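Local coordinates for protein sulfoquinovosidase (Escherichia coli, PDB 5AEG) that hydrolyses plant sulfolipids (sulfoquinovosyl diacylglycerides) and simple sulfoquinovosides, releasing sulfoquinovose for sulfoglycolysis, at residues 36-41 with 81-86; 255-260 with 560-565. All blocks are in the same frame, centred on the assembly; numbering follows the deposited sequence.

Contact 1. Residues 36-41 with 81-86; sequences NPCLWI and IHFSRG
L39 meets F83 with one methyl, CD2, laid over a face of the phenyl ring. The methyl stands 3.9 Å from the F83 ring centroid and 26° off the ring normal, a CH-pi contact, but it is displaced toward the rim, and its closest atom is F83 CD2, at 3.6 Å from L39 CD2. With CG anti to the backbone N (chi1 175°), the L39 side chain extends toward F83. C38 arrives at another part of the same ring: its SG lies 3.8 Å from F83 CZ in an oblique sulfur-aromatic contact, neither squarely over the face nor at the edge. On the face opposite L39, the CG2 of I81, two residues earlier on the same strand, sits 3.6 Å above the ring plane. Strands 39-49 and 79-85 are not direct neighbours in the N-terminal galactose mutarotase-like domain, a beta-sandwich fold; strand 56-74 runs between them, and L67 on it is backbone hydrogen-bonded to L39 and touched by the F83 side chain. No hydrogen bond joins 36-41 to 81-86, so the contact is apolar side chains alone. Replacing F83 by an alanine would probably leave the L39 methyl and the C38 sulfur without their aromatic partner and open a gap between them and I81. H32 adds an edge-to-face ring contact to F83, while L39 also packs on L107 and I117.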
loop_
_atom_site.group_PDB
_atom_site.type_symbol
_atom_site.label_atom_id
_atom_site.label_comp_id
_atom_site.label_asym_id
_atom_site.label_seq_id
_atom_site.Cartn_x
_atom_site.Cartn_y
_atom_site.Cartn_z
ATOM N N ASN A 36 -17.475 32.881 -6.826
ATOM C CA ASN A 36 -16.762 31.582 -6.934
ATOM C C ASN A 36 -16.049 31.247 -5.656
ATOM O O ASN A 36 -14.862 31.455 -5.510
ATOM C CB ASN A 36 -15.890 31.553 -8.195
ATOM C CG ASN A 36 -16.751 31.315 -9.462
ATOM O OD1 ASN A 36 -17.659 30.476 -9.471
ATOM N ND2 ASN A 36 -16.509 32.087 -10.501
ATOM N N PRO A 37 -16.813 30.828 -4.638
ATOM C CA PRO A 37 -16.199 30.562 -3.345
ATOM C C PRO A 37 -15.270 29.319 -3.404
ATOM O O PRO A 37 -15.400 28.463 -4.308
ATOM C CB PRO A 37 -17.422 30.284 -2.417
ATOM C CG PRO A 37 -18.519 29.926 -3.325
ATOM C CD PRO A 37 -18.246 30.535 -4.657
ATOM N N CYS A 38 -14.394 29.232 -2.437
ATOM C CA CYS A 38 -13.484 28.160 -2.301
ATOM C C CYS A 38 -13.930 27.264 -1.179
ATOM O O CYS A 38 -13.390 26.137 -1.050
ATOM C CB CYS A 38 -12.092 28.673 -2.013
ATOM S SG CYS A 38 -11.679 29.340 -0.398
ATOM N N LEU A 39 -14.932 27.700 -0.386
ATOM C CA LEU A 39 -15.284 26.926 0.834
ATOM C C LEU A 39 -16.743 26.780 1.079
ATOM O O LEU A 39 -17.505 27.741 0.914
ATOM C CB LEU A 39 -14.573 27.467 2.031
ATOM C CG LEU A 39 -14.845 26.936 3.416
ATOM C CD1 LEU A 39 -14.306 25.502 3.612
ATOM C CD2 LEU A 39 -14.215 27.794 4.464
ATOM N N TRP A 40 -17.164 25.510 1.321
ATOM C CA TRP A 40 -18.495 25.176 1.763
ATOM C C TRP A 40 -18.372 24.380 3.065
ATOM O O TRP A 40 -17.428 23.607 3.263
ATOM C CB TRP A 40 -19.276 24.297 0.737
ATOM C CG TRP A 40 -19.639 24.836 -0.582
ATOM C CD1 TRP A 40 -20.869 25.063 -1.016
ATOM C CD2 TRP A 40 -18.755 25.167 -1.668
ATOM N NE1 TRP A 40 -20.865 25.493 -2.313
ATOM C CE2 TRP A 40 -19.563 25.617 -2.730
ATOM C CE3 TRP A 40 -17.369 25.154 -1.826
ATOM C CZ2 TRP A 40 -19.046 26.039 -3.959
ATOM C CZ3 TRP A 40 -16.824 25.563 -3.032
ATOM C CH2 TRP A 40 -17.665 25.966 -4.109
ATOM N N ILE A 41 -19.296 24.605 4.006
ATOM C CA ILE A 41 -19.409 23.799 5.191
ATOM C C ILE A 41 -20.865 23.322 5.372
ATOM O O ILE A 41 -21.794 23.837 4.790
ATOM C CB ILE A 41 -18.870 24.483 6.452
ATOM C CG1 ILE A 41 -19.762 25.664 6.927
ATOM C CG2 ILE A 41 -17.501 25.063 6.158
ATOM C CD1 ILE A 41 -19.387 26.171 8.332
ATOM N N ILE A 81 -8.342 34.242 7.697
ATOM C CA ILE A 81 -9.562 34.489 6.937
ATOM C C ILE A 81 -10.793 34.029 7.714
ATOM O O ILE A 81 -10.895 32.859 8.143
ATOM C CB ILE A 81 -9.504 33.850 5.556
ATOM C CG1 ILE A 81 -8.179 34.227 4.913
ATOM C CG2 ILE A 81 -10.645 34.321 4.739
ATOM C CD1 ILE A 81 -7.989 33.769 3.496
ATOM N N HIS A 82 -11.675 34.993 7.963
ATOM C CA HIS A 82 -13.001 34.708 8.512
ATOM C C HIS A 82 -13.965 34.480 7.388
ATOM O O HIS A 82 -14.320 35.411 6.665
ATOM C CB HIS A 82 -13.501 35.831 9.382
ATOM C CG HIS A 82 -12.697 36.043 10.607
ATOM N ND1 HIS A 82 -13.022 35.460 11.813
ATOM C CD2 HIS A 82 -11.605 36.817 10.835
ATOM C CE1 HIS A 82 -12.140 35.832 12.726
ATOM N NE2 HIS A 82 -11.277 36.661 12.160
ATOM N N PHE A 83 -14.397 33.229 7.199
ATOM C CA PHE A 83 -15.432 32.992 6.163
ATOM C C PHE A 83 -16.813 32.947 6.826
ATOM O O PHE A 83 -16.960 32.421 7.921
ATOM C CB PHE A 83 -15.229 31.605 5.451
ATOM C CG PHE A 83 -14.051 31.546 4.547
ATOM C CD1 PHE A 83 -14.147 31.916 3.261
ATOM C CD2 PHE A 83 -12.858 31.064 5.015
ATOM C CE1 PHE A 83 -13.078 31.835 2.391
ATOM C CE2 PHE A 83 -11.783 30.935 4.163
ATOM C CZ PHE A 83 -11.872 31.338 2.884
ATOM N N SER A 84 -17.833 33.390 6.109
ATOM C CA SER A 84 -19.084 33.385 6.700
ATOM C C SER A 84 -20.158 33.432 5.637
ATOM O O SER A 84 -19.928 33.631 4.434
ATOM C CB SER A 84 -19.211 34.566 7.720
ATOM O OG SER A 84 -19.266 35.742 6.951
ATOM N N ARG A 85 -21.366 33.154 6.089
ATOM C CA ARG A 85 -22.562 33.314 5.256
ATOM C C ARG A 85 -23.710 33.847 6.180
ATOM O O ARG A 85 -23.961 33.308 7.249
ATOM C CB ARG A 85 -23.006 31.986 4.678
ATOM C CG ARG A 85 -24.189 32.089 3.753
ATOM C CD ARG A 85 -23.780 32.817 2.523
ATOM N NE ARG A 85 -24.895 32.816 1.588
ATOM C CZ ARG A 85 -25.161 31.846 0.710
ATOM N NH1 ARG A 85 -24.384 30.740 0.601
ATOM N NH2 ARG A 85 -26.222 31.992 -0.073
ATOM N N GLY A 86 -24.308 34.965 5.808
ATOM C CA GLY A 86 -25.336 35.611 6.707
ATOM C C GLY A 86 -24.742 36.014 8.004
ATOM O O GLY A 86 -23.576 36.446 8.064
#

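Contact 2. Residues 255-260 with 560-565; sequences DGVTLG and RMTTVF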
loop_
_atom_site.group_PDB
_atom_site.type_symbol
_atom_site.label_atom_id
_atom_site.label_comp_id
_atom_site.label_asym_id
_atom_site.label_seq_id
_atom_site.Cartn_x
_atom_site.Cartn_y
_atom_site.Cartn_z
ATOM N N ASP A 255 18.716 -12.659 -1.374
ATOM C CA ASP A 255 19.391 -13.919 -1.618
ATOM C C ASP A 255 18.525 -15.010 -2.253
ATOM O O ASP A 255 19.016 -16.150 -2.525
ATOM C CB ASP A 255 20.060 -14.421 -0.367
ATOM C CG ASP A 255 21.137 -13.516 0.107
ATOM O OD1 ASP A 255 21.683 -12.698 -0.644
ATOM O OD2 ASP A 255 21.433 -13.603 1.277
ATOM N N GLY A 256 17.278 -14.698 -2.540
ATOM C CA GLY A 256 16.457 -15.629 -3.300
ATOM C C GLY A 256 14.974 -15.460 -3.046
ATOM O O GLY A 256 14.559 -14.425 -2.528
ATOM N N VAL A 257 14.198 -16.501 -3.398
ATOM C CA VAL A 257 12.723 -16.477 -3.222
ATOM C C VAL A 257 12.388 -17.011 -1.875
ATOM O O VAL A 257 13.014 -17.994 -1.418
ATOM C CB VAL A 257 11.977 -17.238 -4.312
ATOM C CG1 VAL A 257 12.277 -18.738 -4.388
ATOM C CG2 VAL A 257 10.462 -17.028 -4.189
ATOM N N THR A 258 11.375 -16.389 -1.256
ATOM C CA THR A 258 10.762 -16.921 -0.026
ATOM C C THR A 258 9.581 -17.815 -0.460
ATOM O O THR A 258 8.613 -17.354 -1.113
ATOM C CB THR A 258 10.336 -15.778 0.900
ATOM O OG1 THR A 258 11.489 -15.083 1.395
ATOM C CG2 THR A 258 9.445 -16.303 2.091
ATOM N N LEU A 259 9.608 -19.095 -0.085
ATOM C CA LEU A 259 8.597 -20.033 -0.558
ATOM C C LEU A 259 7.427 -20.036 0.378
ATOM O O LEU A 259 7.607 -20.242 1.593
ATOM C CB LEU A 259 9.159 -21.444 -0.638
ATOM C CG LEU A 259 10.313 -21.651 -1.559
ATOM C CD1 LEU A 259 10.953 -23.012 -1.293
ATOM C CD2 LEU A 259 9.922 -21.579 -3.003
ATOM N N GLY A 260 6.216 -19.788 -0.153
ATOM C CA GLY A 260 4.930 -19.810 0.639
ATOM C C GLY A 260 4.502 -21.238 0.653
ATOM O O GLY A 260 4.231 -21.844 -0.385
ATOM N N ARG A 560 15.916 -20.142 -12.861
ATOM C CA ARG A 560 16.414 -19.096 -13.770
ATOM C C ARG A 560 16.130 -17.703 -13.236
ATOM O O ARG A 560 17.031 -16.884 -13.128
ATOM C CB ARG A 560 15.812 -19.271 -15.157
ATOM C CG ARG A 560 16.056 -18.110 -16.181
ATOM C CD ARG A 560 15.127 -18.171 -17.413
ATOM N NE ARG A 560 15.291 -16.989 -18.267
ATOM C CZ ARG A 560 16.370 -16.736 -19.023
ATOM N NH1 ARG A 560 17.353 -17.607 -19.119
ATOM N NH2 ARG A 560 16.471 -15.610 -19.714
ATOM N N MET A 561 14.886 -17.455 -12.799
ATOM C CA MET A 561 14.535 -16.078 -12.405
ATOM C C MET A 561 14.988 -15.714 -11.059
ATOM O O MET A 561 15.290 -14.517 -10.825
ATOM C CB MET A 561 13.008 -15.791 -12.613
ATOM C CG MET A 561 12.492 -16.121 -14.014
ATOM S SD MET A 561 13.499 -15.509 -15.390
ATOM C CE MET A 561 13.221 -13.751 -15.226
ATOM N N THR A 562 15.107 -16.680 -10.135
ATOM C CA THR A 562 15.782 -16.378 -8.887
ATOM C C THR A 562 17.276 -16.123 -9.074
ATOM O O THR A 562 17.853 -15.364 -8.292
ATOM C CB THR A 562 15.560 -17.413 -7.758
ATOM O OG1 THR A 562 16.054 -18.702 -8.142
ATOM C CG2 THR A 562 14.073 -17.529 -7.467
ATOM N N THR A 563 17.875 -16.748 -10.079
ATOM C CA THR A 563 19.280 -16.415 -10.378
ATOM C C THR A 563 19.374 -15.014 -10.968
ATOM O O THR A 563 20.295 -14.312 -10.659
ATOM C CB THR A 563 19.885 -17.458 -11.313
ATOM O OG1 THR A 563 19.782 -18.697 -10.661
ATOM C CG2 THR A 563 21.306 -17.203 -11.531
ATOM N N VAL A 564 18.431 -14.647 -11.809
ATOM C CA VAL A 564 18.331 -13.233 -12.303
ATOM C C VAL A 564 18.292 -12.339 -11.077
ATOM O O VAL A 564 19.100 -11.411 -10.941
ATOM C CB VAL A 564 17.181 -13.054 -13.268
ATOM C CG1 VAL A 564 16.908 -11.596 -13.589
ATOM C CG2 VAL A 564 17.443 -13.889 -14.574
ATOM N N PHE A 565 17.339 -12.596 -10.173
ATOM C CA PHE A 565 17.075 -11.682 -9.087
ATOM C C PHE A 565 18.332 -11.548 -8.207
ATOM O O PHE A 565 18.739 -10.428 -7.792
ATOM C CB PHE A 565 15.859 -12.233 -8.243
ATOM C CG PHE A 565 15.637 -11.518 -6.955
ATOM C CD1 PHE A 565 15.037 -10.281 -6.961
ATOM C CD2 PHE A 565 15.908 -12.132 -5.755
ATOM C CE1 PHE A 565 14.763 -9.632 -5.756
ATOM C CE2 PHE A 565 15.622 -11.539 -4.543
ATOM C CZ PHE A 565 15.062 -10.237 -4.545
#
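T562 turns its methyl CG2 anti to its own carbonyl carbon (chi1 61°, which sets OG1 between N and C), and that methyl faces V257, whose CG1 lies between its backbone N and carbonyl carbon (chi1 62°), the place OG1 takes on T562. The two side chains meet at a slant: T562 CG2 lies 3.8 Å from V257 CG1, and V257 CB is just as near. This is the seam of the family 31 TIM barrel, where strand 257-260, the first of the eight parallel strands, lies beside the last, 534-536, and helix 552-567, which follows that last strand, packs from outside. M534 on the last strand touches V257, T562 and F565, and so fills in beneath the helix.

The backbones come close here, G256 CA being 5.7 Å from T562 CA. G256 has backbone angles that would drive a CB into the carbonyl oxygen of D255, so only a glycine fits comfortably just ahead of the strand. One turn along the helix, F565 reaches past G256 with its ring; its CE2 is 4.1 Å from G256 N.

The polar branch of T562 points elsewhere: its buried OG1 bonds to F558 O one turn back in the helix and accepts from K281 N, just ahead of strand 282-286; K281 and N283 also bond to the V257 backbone. T562 thus ties helix 552-567 to the approach of strand 282-286 through its hydroxyl, while its methyl packs on strand 257-260. No hydrogen bond passes directly between 255-260 and 560-565. The carbonyl oxygen of G256 instead lies 3.7 Å from F565 CE2, approaching the ring obliquely.

From the N terminus the chain first passes through 36-41, runs through 39 residues that are mostly strand, and returns at 81-86, so contact 1 closes a short loop within the N-terminal beta domain. Only after this is finished does the chain enter the barrel. Contact 2 opens at 255-260 and closes at 560-565, with 299 residues between, enclosing nearly all of the barrel, including the nucleophile D405 and the proposed proton donor D472. The loops stand in series, neither nesting nor crossing. Their centres are about 58 Å apart, on opposite sides of the chain's centre: one joins nearby strands, the other joins the first barrel strand to the helix after the last one.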